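Probable fumarate reductase Ifc3 (PDB 1QO8) catalyses, in vitro, the essentially one-way reduction of fumarate to succinate using FAD and four covalent hemes, and may take part in electron transport to Fe(3+). Local coordinates at residues 27-32 and 64-69; 189-192 and 198-201; 399-404 and 494-499. All blocks are in the same frame, centred on the assembly; numbering follows the deposited sequence.

The three contacts lie far apart, and their chemistry follows their place in the fold. Interaction 1, within the cytochrome c3-like part, is polar and partly buried; it joins the start of helix 30-40 to a heme-attachment loop. The other two lie in the flavoprotein region, with centres about 25 Å apart, and are buried and largely apolar. Interaction 2 is local, packing across the short loop between helix 184-194 and helix 201-220, whereas interaction 3 sets helix 397-405 against strand 489-505, segments 90 residues apart in sequence. No element is shared among them. Interactions 1 and 3 each include a cofactor-contacting histidine, His69 at a heme iron and His499 beside the flavin.

Interaction 1 (27-32 and 64-69); sequences DSETHE and NCTSCH. With HEM (protoporphyrin IX containing Fe), chain D.
Glu29 and Thr66 mark the nearest approach of the two backbones, with 7.9 Å between their CA atoms, so side chains make the bridge. Glu29 holds the N-cap position of helix 30-40, and its side chain runs extended beyond CG (chi2 175°) to the threonine. There Thr66 OG1 donates a hydrogen bond to Glu29 OE1 at 2.8 Å, meeting that oxygen nearly along its C-O axis. The other carboxylate oxygen, Glu29 OE2, forms a salt bridge with Lys292, while Thr66 OG1 also bonds to Asn33 on the helix. A second, weak bond runs from Asn64 ND2 to Ser28 O, 3.1 Å long and bent to 121° at the hydrogen. The loop is braced from within: Ser67 OG donates to Asn64 O at 2.9 Å, in the carbonyl plane and on a lone pair, and Ser67 N uses the same oxygen. Beyond it, His69 NE2 binds the heme iron at 2.3 Å, with His56 as the other axial ligand, while Cys65 and Cys68 lie at the vinyl positions CAB and CAC of the porphyrin, consistent with thioether attachment as in a CXXCH motif. Replacing Glu29 by an alanine removes both carboxylate oxygens and is likely to cost Lys292 this salt bridge and the Thr66 hydroxyl this acceptor. Shared between a hydroxyl and a cation, the carboxylate is likely to stay ionised, and it links the heme-bearing loop to the helix start.

Interaction 2 (189-192 and 198-201); sequences EDAM and QNDI
Met192 reaches Asn199 and Ile201 through a doubly bent chain: chi2 of -66° and chi3 of -57° bend it so that its thioether reaches the segment 198-201. Ile201 reaches the sulfur from roughly the opposite side to Asn199 CB, with CG1 anti to its backbone N (chi1 -177°), which carries CD1 to the methionine. Three points give evidence of close packing. Met192 SD lies 3.6 Å from Asn199 CB, Met192 CE stands 3.4 Å from Asn199 O, and Met192 CG meets Ile201 CD1 at 3.8 Å. The methionine and asparagine side chains run past each other in opposite directions, whereas those of Met192 and Ile201 cross at about a right angle, and Ile201 CD1 lies against both CG and SD of the methionine. The CB of Asn199 points toward the helix and brings its carboxamide beside the backbone carbonyl of Ala191. Backbone proximity agrees with this: the CA atoms of Met192 and Asn199 are 5.9 Å apart. Val204, on the following helix, touches Ala191, Met192 and Asn199, adding a valine to the packing round the methionine. Asp200 turns away from this contact and serves as N-cap of helix 201-220, its OD1 accepting from Lys202 N. Such packing is that of an alpha-alpha (helix-loop-helix) connection: the C-terminal part of helix 184-194 lies against the loop and the first turn of helix 201-220, within the FAD-binding region.

Interaction 3 (399-404 and 494-499); sequences KASDAI and VAPGIH. With FAD (flavin-adenine dinucleotide), chain G.
Pro496 meets Ser401 and Ile404 with different parts of its ring. Its CB and CG lie against the serine: Pro496 CG is 3.8 Å from Ser401 CB and 3.6 Å from Ser401 O. On the Ile404 side, Pro496 CD approaches Ile404 CG2 at 3.8 Å, the two side chains sliding past each other in opposite directions. The isoleucine presents this methyl because CG1 stands anti to the carbonyl carbon (chi1 -61°), placing CG2 anti to the backbone N; the same methyl comes within 4.4 Å of Ala495 CA. Ser401 packs with CB and its carbonyl O, while OG, hydrogen-bonded to the carbonyl of Arg397, the probable proton donor, merely skirts Pro496 CB. Farther along the strand, the His499 ring lies obliquely to the flavin, with His499 CE1 3.3 Å from FAD C8. Its ND1 is hydrogen-bonded to Ser331 OG, which would help fix the ring's rotation; as in related enzymes, this histidine probably also binds fumarate and succinate. The helix and strand axes approach to 7.8 Å with 115° between their directions, so the helix runs across the strand. Strand 489-505 is flanked by other strands of its mixed sheet: Val494 bonds through its backbone to Ala412, Gly497 to His360, and Pro496 to Thr329. Helix 397-405 packs on this sheet, Ile404 touching Ala412 of strand 412-417 and Ser401 touching Pro361 of strand 357-364.

Interaction 1 (27-32 and 64-69)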
loop_
_atom_site.group_PDB
_atom_site.type_symbol
_atom_site.label_atom_id
_atom_site.label_comp_id
_atom_site.label_asym_id
_atom_site.label_seq_id
_atom_site.Cartn_x
_atom_site.Cartn_y
_atom_site.Cartn_z
ATOM N N ASP A 27 -9.207 9.120 -33.056
ATOM C CA ASP A 27 -8.248 9.083 -31.927
ATOM C C ASP A 27 -6.870 8.603 -32.370
ATOM O O ASP A 27 -5.923 9.313 -32.051
ATOM C CB ASP A 27 -8.853 8.252 -30.786
ATOM C CG ASP A 27 -10.006 9.096 -30.214
ATOM O OD1 ASP A 27 -9.991 10.335 -30.134
ATOM O OD2 ASP A 27 -10.938 8.430 -29.753
ATOM N N SER A 28 -6.819 7.549 -33.185
ATOM C CA SER A 28 -5.594 7.012 -33.674
ATOM C C SER A 28 -5.047 7.845 -34.830
ATOM O O SER A 28 -3.963 7.436 -35.288
ATOM C CB SER A 28 -5.619 5.556 -34.087
ATOM O OG SER A 28 -6.295 4.704 -33.225
ATOM N N GLU A 29 -5.641 8.941 -35.296
ATOM C CA GLU A 29 -5.128 9.701 -36.447
ATOM C C GLU A 29 -4.753 8.907 -37.671
ATOM O O GLU A 29 -3.793 9.137 -38.443
ATOM C CB GLU A 29 -4.013 10.647 -35.973
ATOM C CG GLU A 29 -4.476 11.460 -34.731
ATOM C CD GLU A 29 -3.409 12.323 -34.123
ATOM O OE1 GLU A 29 -2.198 12.294 -34.525
ATOM O OE2 GLU A 29 -3.646 13.163 -33.219
ATOM N N THR A 30 -5.508 7.855 -37.951
ATOM C CA THR A 30 -5.208 6.838 -38.936
ATOM C C THR A 30 -5.106 7.415 -40.330
ATOM O O THR A 30 -4.069 7.505 -41.000
ATOM C CB THR A 30 -6.341 5.775 -38.850
ATOM O OG1 THR A 30 -6.351 5.365 -37.465
ATOM C CG2 THR A 30 -6.074 4.551 -39.705
ATOM N N HIS A 31 -6.244 8.026 -40.713
ATOM C CA HIS A 31 -6.358 8.662 -42.039
ATOM C C HIS A 31 -5.240 9.622 -42.223
ATOM O O HIS A 31 -4.609 9.606 -43.274
ATOM C CB HIS A 31 -7.722 9.452 -42.162
ATOM C CG HIS A 31 -7.885 9.957 -43.573
ATOM N ND1 HIS A 31 -8.294 9.096 -44.569
ATOM C CD2 HIS A 31 -7.657 11.159 -44.157
ATOM C CE1 HIS A 31 -8.326 9.781 -45.709
ATOM N NE2 HIS A 31 -7.954 11.043 -45.497
ATOM N N GLU A 32 -4.937 10.561 -41.315
ATOM C CA GLU A 32 -3.917 11.560 -41.541
ATOM C C GLU A 32 -2.528 10.921 -41.787
ATOM O O GLU A 32 -1.743 11.354 -42.691
ATOM C CB GLU A 32 -3.906 12.521 -40.355
ATOM C CG GLU A 32 -5.171 13.333 -40.155
ATOM C CD GLU A 32 -6.381 12.639 -39.624
ATOM O OE1 GLU A 32 -6.350 11.458 -39.195
ATOM O OE2 GLU A 32 -7.446 13.296 -39.709
ATOM N N ASN A 64 3.044 6.053 -35.853
ATOM C CA ASN A 64 2.518 7.213 -36.544
ATOM C C ASN A 64 3.565 8.285 -36.781
ATOM O O ASN A 64 4.186 8.565 -35.756
ATOM C CB ASN A 64 1.291 7.822 -35.878
ATOM C CG ASN A 64 0.016 7.033 -36.107
ATOM O OD1 ASN A 64 -0.155 6.307 -37.095
ATOM N ND2 ASN A 64 -0.939 7.040 -35.170
ATOM N N CYS A 65 3.747 8.872 -38.007
ATOM C CA CYS A 65 4.409 10.138 -38.126
ATOM C C CYS A 65 4.025 11.208 -37.119
ATOM O O CYS A 65 4.864 12.014 -36.705
ATOM C CB CYS A 65 4.297 10.722 -39.594
ATOM S SG CYS A 65 4.233 9.369 -40.807
ATOM N N THR A 66 2.735 11.412 -36.786
ATOM C CA THR A 66 2.287 12.388 -35.841
ATOM C C THR A 66 2.530 11.938 -34.389
ATOM O O THR A 66 2.218 12.723 -33.481
ATOM C CB THR A 66 0.738 12.630 -36.068
ATOM O OG1 THR A 66 0.092 11.399 -35.779
ATOM C CG2 THR A 66 0.519 12.946 -37.589
ATOM N N SER A 67 3.287 10.858 -34.110
ATOM C CA SER A 67 4.000 10.730 -32.837
ATOM C C SER A 67 4.861 11.936 -32.590
ATOM O O SER A 67 5.035 12.442 -31.456
ATOM C CB SER A 67 4.913 9.479 -32.687
ATOM O OG SER A 67 4.080 8.345 -32.832
ATOM N N CYS A 68 5.531 12.361 -33.690
ATOM C CA CYS A 68 6.316 13.549 -33.579
ATOM C C CYS A 68 5.813 14.781 -34.375
ATOM O O CYS A 68 6.014 15.892 -33.872
ATOM C CB CYS A 68 7.754 13.246 -34.163
ATOM S SG CYS A 68 8.483 11.769 -33.291
ATOM N N HIS A 69 5.661 14.610 -35.713
ATOM C CA HIS A 69 5.330 15.806 -36.493
ATOM C C HIS A 69 3.895 16.218 -36.076
ATOM O O HIS A 69 3.107 15.299 -36.040
ATOM C CB HIS A 69 5.276 15.522 -37.994
ATOM C CG HIS A 69 6.731 15.300 -38.421
ATOM N ND1 HIS A 69 7.539 16.408 -38.524
ATOM C CD2 HIS A 69 7.441 14.235 -38.760
ATOM C CE1 HIS A 69 8.713 16.047 -38.982
ATOM N NE2 HIS A 69 8.700 14.749 -39.129
HETATM C CHA HEM D . 12.225 15.425 -40.918
HETATM C CHB HEM D . 8.435 13.091 -42.687
HETATM C CHC HEM D . 7.993 10.279 -38.807
HETATM C CHD HEM D . 11.219 13.253 -36.713
HETATM C C1A HEM D . 11.229 14.991 -41.762
HETATM C C2A HEM D . 10.997 15.505 -43.137
HETATM C C3A HEM D . 9.985 14.850 -43.623
HETATM C C4A HEM D . 9.493 13.923 -42.606
HETATM C CMA HEM D . 9.258 14.934 -45.007
HETATM C CAA HEM D . 11.891 16.599 -43.758
HETATM C CBA HEM D . 13.241 16.009 -44.295
HETATM C CGA HEM D . 12.987 14.800 -45.152
HETATM O O1A HEM D . 12.215 15.005 -46.145
HETATM O O2A HEM D . 13.491 13.692 -44.809
HETATM C C1B HEM D . 8.032 12.052 -41.855
HETATM C C2B HEM D . 7.146 10.999 -42.164
HETATM C C3B HEM D . 7.103 10.178 -41.139
HETATM C C4B HEM D . 7.869 10.767 -40.080
HETATM C CMB HEM D . 6.463 10.880 -43.576
HETATM C CAB HEM D . 6.490 8.779 -41.014
HETATM C CBB HEM D . 6.470 7.893 -42.040
HETATM C C1C HEM D . 8.831 10.904 -37.897
HETATM C C2C HEM D . 8.921 10.501 -36.494
HETATM C C3C HEM D . 9.842 11.275 -35.950
HETATM C C4C HEM D . 10.265 12.270 -36.931
HETATM C CMC HEM D . 8.061 9.350 -35.956
HETATM C CAC HEM D . 10.489 11.301 -34.550
HETATM C CBC HEM D . 10.945 10.135 -33.924
HETATM C C1D HEM D . 11.843 14.005 -37.667
HETATM C C2D HEM D . 12.920 14.911 -37.453
HETATM C C3D HEM D . 13.151 15.515 -38.612
HETATM C C4D HEM D . 12.254 14.990 -39.605
HETATM C CMD HEM D . 13.687 15.117 -36.102
HETATM C CAD HEM D . 14.330 16.522 -38.912
HETATM C CBD HEM D . 15.498 15.690 -39.486
HETATM C CGD HEM D . 16.238 16.469 -40.536
HETATM O O1D HEM D . 17.017 17.324 -40.012
HETATM O O2D HEM D . 15.988 16.214 -41.746
HETATM N NA HEM D . 10.281 14.054 -41.503
HETATM N NB HEM D . 8.515 11.902 -40.555
HETATM N NC HEM D . 9.609 11.984 -38.079
HETATM N ND HEM D . 11.385 14.071 -39.018
HETATM FE FE HEM D . 9.954 12.951 -39.819
#

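Interaction 2 (189-192 and 198-201)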
loop_
_atom_site.group_PDB
_atom_site.type_symbol
_atom_site.label_atom_id
_atom_site.label_comp_id
_atom_site.label_asym_id
_atom_site.label_seq_id
_atom_site.Cartn_x
_atom_site.Cartn_y
_atom_site.Cartn_z
ATOM N N GLU A 189 12.121 -22.665 -8.112
ATOM C CA GLU A 189 12.914 -22.301 -6.957
ATOM C C GLU A 189 13.722 -21.025 -7.140
ATOM O O GLU A 189 13.949 -20.212 -6.226
ATOM C CB GLU A 189 13.926 -23.436 -6.709
ATOM C CG GLU A 189 13.387 -24.786 -6.322
ATOM C CD GLU A 189 14.457 -25.865 -6.207
ATOM O OE1 GLU A 189 15.695 -25.624 -6.150
ATOM O OE2 GLU A 189 14.014 -27.038 -6.156
ATOM N N ASP A 190 14.355 -20.883 -8.337
ATOM C CA ASP A 190 15.132 -19.684 -8.604
ATOM C C ASP A 190 14.278 -18.437 -8.455
ATOM O O ASP A 190 14.701 -17.397 -7.927
ATOM C CB ASP A 190 15.702 -19.745 -10.048
ATOM C CG ASP A 190 16.885 -20.688 -10.272
ATOM O OD1 ASP A 190 17.343 -21.413 -9.373
ATOM O OD2 ASP A 190 17.418 -20.777 -11.413
ATOM N N ALA A 191 13.067 -18.471 -9.034
ATOM C CA ALA A 191 12.157 -17.333 -8.898
ATOM C C ALA A 191 11.791 -17.096 -7.427
ATOM O O ALA A 191 11.701 -15.958 -6.922
ATOM C CB ALA A 191 10.884 -17.570 -9.753
ATOM N N MET A 192 11.476 -18.194 -6.726
ATOM C CA MET A 192 10.958 -18.046 -5.349
ATOM C C MET A 192 11.991 -17.387 -4.464
ATOM O O MET A 192 11.790 -16.518 -3.629
ATOM C CB MET A 192 10.484 -19.406 -4.814
ATOM C CG MET A 192 9.228 -19.891 -5.546
ATOM S SD MET A 192 7.770 -18.870 -5.262
ATOM C CE MET A 192 7.660 -18.938 -3.458
ATOM N N GLN A 198 8.314 -14.754 -1.327
ATOM C CA GLN A 198 7.012 -14.080 -1.188
ATOM C C GLN A 198 6.091 -14.273 -2.389
ATOM O O GLN A 198 4.880 -13.935 -2.314
ATOM C CB GLN A 198 7.328 -12.610 -0.946
ATOM C CG GLN A 198 7.945 -12.312 0.434
ATOM C CD GLN A 198 6.998 -12.718 1.542
ATOM O OE1 GLN A 198 5.775 -12.622 1.481
ATOM N NE2 GLN A 198 7.420 -13.269 2.648
ATOM N N ASN A 199 6.654 -14.786 -3.491
ATOM C CA ASN A 199 5.918 -14.962 -4.717
ATOM C C ASN A 199 4.757 -15.940 -4.438
ATOM O O ASN A 199 4.944 -16.837 -3.646
ATOM C CB ASN A 199 6.616 -15.567 -5.944
ATOM C CG ASN A 199 8.045 -15.133 -6.167
ATOM O OD1 ASN A 199 8.545 -14.829 -7.279
ATOM N ND2 ASN A 199 8.799 -15.188 -5.108
ATOM N N ASP A 200 3.632 -15.707 -5.053
ATOM C CA ASP A 200 2.564 -16.680 -5.181
ATOM C C ASP A 200 3.040 -17.891 -5.995
ATOM O O ASP A 200 3.095 -17.934 -7.245
ATOM C CB ASP A 200 1.371 -15.977 -5.818
ATOM C CG ASP A 200 0.141 -16.865 -5.858
ATOM O OD1 ASP A 200 0.197 -18.105 -5.857
ATOM O OD2 ASP A 200 -0.996 -16.393 -5.902
ATOM N N ILE A 201 3.317 -18.971 -5.244
ATOM C CA ILE A 201 3.925 -20.186 -5.764
ATOM C C ILE A 201 3.089 -20.772 -6.879
ATOM O O ILE A 201 3.690 -21.380 -7.766
ATOM C CB ILE A 201 4.248 -21.259 -4.699
ATOM C CG1 ILE A 201 4.951 -22.471 -5.275
ATOM C CG2 ILE A 201 2.961 -21.749 -4.010
ATOM C CD1 ILE A 201 6.419 -22.399 -5.554
#

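Interaction 3 (399-404 and 494-499)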
loop_
_atom_site.group_PDB
_atom_site.type_symbol
_atom_site.label_atom_id
_atom_site.label_comp_id
_atom_site.label_asym_id
_atom_site.label_seq_id
_atom_site.Cartn_x
_atom_site.Cartn_y
_atom_site.Cartn_z
ATOM N N LYS A 399 23.612 -0.684 -1.504
ATOM C CA LYS A 399 24.511 0.327 -0.992
ATOM C C LYS A 399 24.851 1.462 -1.937
ATOM O O LYS A 399 24.946 2.638 -1.541
ATOM C CB LYS A 399 25.807 -0.379 -0.522
ATOM C CG LYS A 399 25.601 -1.131 0.825
ATOM C CD LYS A 399 26.963 -1.587 1.323
ATOM C CE LYS A 399 27.007 -2.444 2.556
ATOM N NZ LYS A 399 25.957 -3.510 2.573
ATOM N N ALA A 400 25.166 1.164 -3.203
ATOM C CA ALA A 400 25.406 2.172 -4.195
ATOM C C ALA A 400 24.163 3.024 -4.379
ATOM O O ALA A 400 24.330 4.264 -4.278
ATOM C CB ALA A 400 26.006 1.532 -5.473
ATOM N N SER A 401 22.942 2.570 -4.524
ATOM C CA SER A 401 21.814 3.522 -4.615
ATOM C C SER A 401 21.650 4.446 -3.406
ATOM O O SER A 401 21.477 5.638 -3.578
ATOM C CB SER A 401 20.390 2.842 -4.580
ATOM O OG SER A 401 20.626 1.816 -5.523
ATOM N N ASP A 402 21.736 3.797 -2.226
ATOM C CA ASP A 402 21.564 4.594 -1.006
ATOM C C ASP A 402 22.711 5.565 -0.890
ATOM O O ASP A 402 22.359 6.729 -0.624
ATOM C CB ASP A 402 21.451 3.723 0.273
ATOM C CG ASP A 402 21.244 4.647 1.486
ATOM O OD1 ASP A 402 20.168 5.277 1.596
ATOM O OD2 ASP A 402 22.173 4.822 2.306
ATOM N N ALA A 403 23.984 5.262 -1.203
ATOM C CA ALA A 403 24.972 6.354 -1.082
ATOM C C ALA A 403 24.837 7.422 -2.162
ATOM O O ALA A 403 25.102 8.591 -1.927
ATOM C CB ALA A 403 26.400 5.789 -1.122
ATOM N N ILE A 404 24.482 7.081 -3.406
ATOM C CA ILE A 404 24.181 8.129 -4.383
ATOM C C ILE A 404 23.072 9.064 -3.838
ATOM O O ILE A 404 23.276 10.274 -3.900
ATOM C CB ILE A 404 23.827 7.561 -5.771
ATOM C CG1 ILE A 404 24.984 6.730 -6.419
ATOM C CG2 ILE A 404 23.501 8.776 -6.609
ATOM C CD1 ILE A 404 24.566 5.844 -7.557
ATOM N N VAL A 494 24.573 9.812 -13.503
ATOM C CA VAL A 494 23.633 8.730 -13.139
ATOM C C VAL A 494 22.951 8.922 -11.816
ATOM O O VAL A 494 23.320 9.770 -11.024
ATOM C CB VAL A 494 24.352 7.377 -13.078
ATOM C CG1 VAL A 494 25.102 7.148 -14.395
ATOM C CG2 VAL A 494 25.380 7.371 -11.906
ATOM N N ALA A 495 21.898 8.186 -11.527
ATOM C CA ALA A 495 21.139 8.175 -10.311
ATOM C C ALA A 495 20.343 6.893 -10.293
ATOM O O ALA A 495 20.069 6.245 -11.304
ATOM C CB ALA A 495 20.287 9.448 -10.248
ATOM N N PRO A 496 20.126 6.330 -9.096
ATOM C CA PRO A 496 19.293 5.144 -9.045
ATOM C C PRO A 496 17.924 5.477 -9.677
ATOM O O PRO A 496 17.454 6.585 -9.600
ATOM C CB PRO A 496 19.148 4.837 -7.558
ATOM C CG PRO A 496 19.970 5.819 -6.843
ATOM C CD PRO A 496 20.367 6.966 -7.809
ATOM N N GLY A 497 17.342 4.462 -10.348
ATOM C CA GLY A 497 16.095 4.718 -11.052
ATOM C C GLY A 497 15.074 3.621 -10.643
ATOM O O GLY A 497 15.437 2.451 -10.617
ATOM N N ILE A 498 13.833 4.085 -10.501
ATOM C CA ILE A 498 12.729 3.117 -10.460
ATOM C C ILE A 498 12.723 2.363 -11.750
ATOM O O ILE A 498 12.822 2.888 -12.869
ATOM C CB ILE A 498 11.372 3.852 -10.131
ATOM C CG1 ILE A 498 11.628 4.301 -8.641
ATOM C CG2 ILE A 498 10.262 2.824 -10.088
ATOM C CD1 ILE A 498 10.877 5.545 -8.307
ATOM N N HIS A 499 12.557 1.078 -11.728
ATOM C CA HIS A 499 12.654 0.196 -12.836
ATOM C C HIS A 499 11.482 -0.726 -12.900
ATOM O O HIS A 499 11.119 -0.964 -14.061
ATOM C CB HIS A 499 13.995 -0.652 -12.608
ATOM C CG HIS A 499 14.224 -1.545 -13.787
ATOM N ND1 HIS A 499 14.605 -0.947 -14.978
ATOM C CD2 HIS A 499 14.174 -2.865 -14.011
ATOM C CE1 HIS A 499 14.761 -1.900 -15.928
ATOM N NE2 HIS A 499 14.446 -3.044 -15.369
HETATM P PA FAD G . 3.915 -2.313 -20.693
HETATM O O1A FAD G . 4.793 -2.898 -21.756
HETATM O O2A FAD G . 4.281 -1.192 -20.026
HETATM O O5B FAD G . 2.749 -1.710 -21.556
HETATM C C5B FAD G . 1.498 -1.169 -20.962
HETATM C C4B FAD G . 0.674 -0.438 -22.136
HETATM O O4B FAD G . -0.561 0.063 -21.425
HETATM C C3B FAD G . 1.379 0.884 -22.587
HETATM O O3B FAD G . 1.756 1.029 -23.882
HETATM C C2B FAD G . 0.607 2.032 -21.841
HETATM O O2B FAD G . 0.555 3.295 -22.549
HETATM C C1B FAD G . -0.761 1.460 -21.882
HETATM N N9A FAD G . -1.645 2.002 -20.842
HETATM C C8A FAD G . -1.337 2.352 -19.551
HETATM N N7A FAD G . -2.341 2.914 -18.937
HETATM C C5A FAD G . -3.383 2.941 -19.859
HETATM C C6A FAD G . -4.728 3.509 -19.828
HETATM N N6A FAD G . -5.246 4.105 -18.790
HETATM N N1A FAD G . -5.449 3.299 -20.958
HETATM C C2A FAD G . -4.925 2.754 -22.107
HETATM N N3A FAD G . -3.687 2.223 -22.226
HETATM C C4A FAD G . -2.976 2.381 -21.077
HETATM N N1 FAD G . 11.931 -7.633 -17.953
HETATM C C2 FAD G . 12.345 -8.801 -18.365
HETATM O O2 FAD G . 11.942 -9.872 -18.048
HETATM N N3 FAD G . 13.401 -8.947 -19.315
HETATM C C4 FAD G . 13.951 -7.758 -19.782
HETATM O O4 FAD G . 14.874 -7.801 -20.544
HETATM C C4X FAD G . 13.510 -6.469 -19.254
HETATM N N5 FAD G . 14.097 -5.334 -19.666
HETATM C C5X FAD G . 13.647 -4.128 -19.249
HETATM C C6 FAD G . 14.294 -2.982 -19.732
HETATM C C7 FAD G . 13.856 -1.742 -19.333
HETATM C C7M FAD G . 14.490 -0.473 -19.805
HETATM C C8 FAD G . 12.712 -1.665 -18.460
HETATM C C8M FAD G . 12.181 -0.318 -18.076
HETATM C C9 FAD G . 12.058 -2.783 -18.011
HETATM C C9A FAD G . 12.490 -4.035 -18.382
HETATM N N10 FAD G . 11.923 -5.254 -17.960
HETATM C C10 FAD G . 12.391 -6.446 -18.359
HETATM C "C1'" FAD G . 10.540 -5.265 -17.384
HETATM C "C2'" FAD G . 9.515 -5.715 -18.479
HETATM O "O2'" FAD G . 10.033 -5.010 -19.658
HETATM C "C3'" FAD G . 8.201 -4.970 -18.139
HETATM O "O3'" FAD G . 7.734 -5.337 -16.834
HETATM C "C4'" FAD G . 7.073 -5.657 -18.980
HETATM O "O4'" FAD G . 7.415 -5.311 -20.357
HETATM C "C5'" FAD G . 5.748 -4.893 -18.620
HETATM O "O5'" FAD G . 4.777 -5.328 -19.765
HETATM P P FAD G . 3.285 -4.941 -19.764
HETATM O O1P FAD G . 2.728 -5.600 -21.006
HETATM O O2P FAD G . 2.848 -5.308 -18.493
HETATM O O3P FAD G . 3.316 -3.492 -19.759
#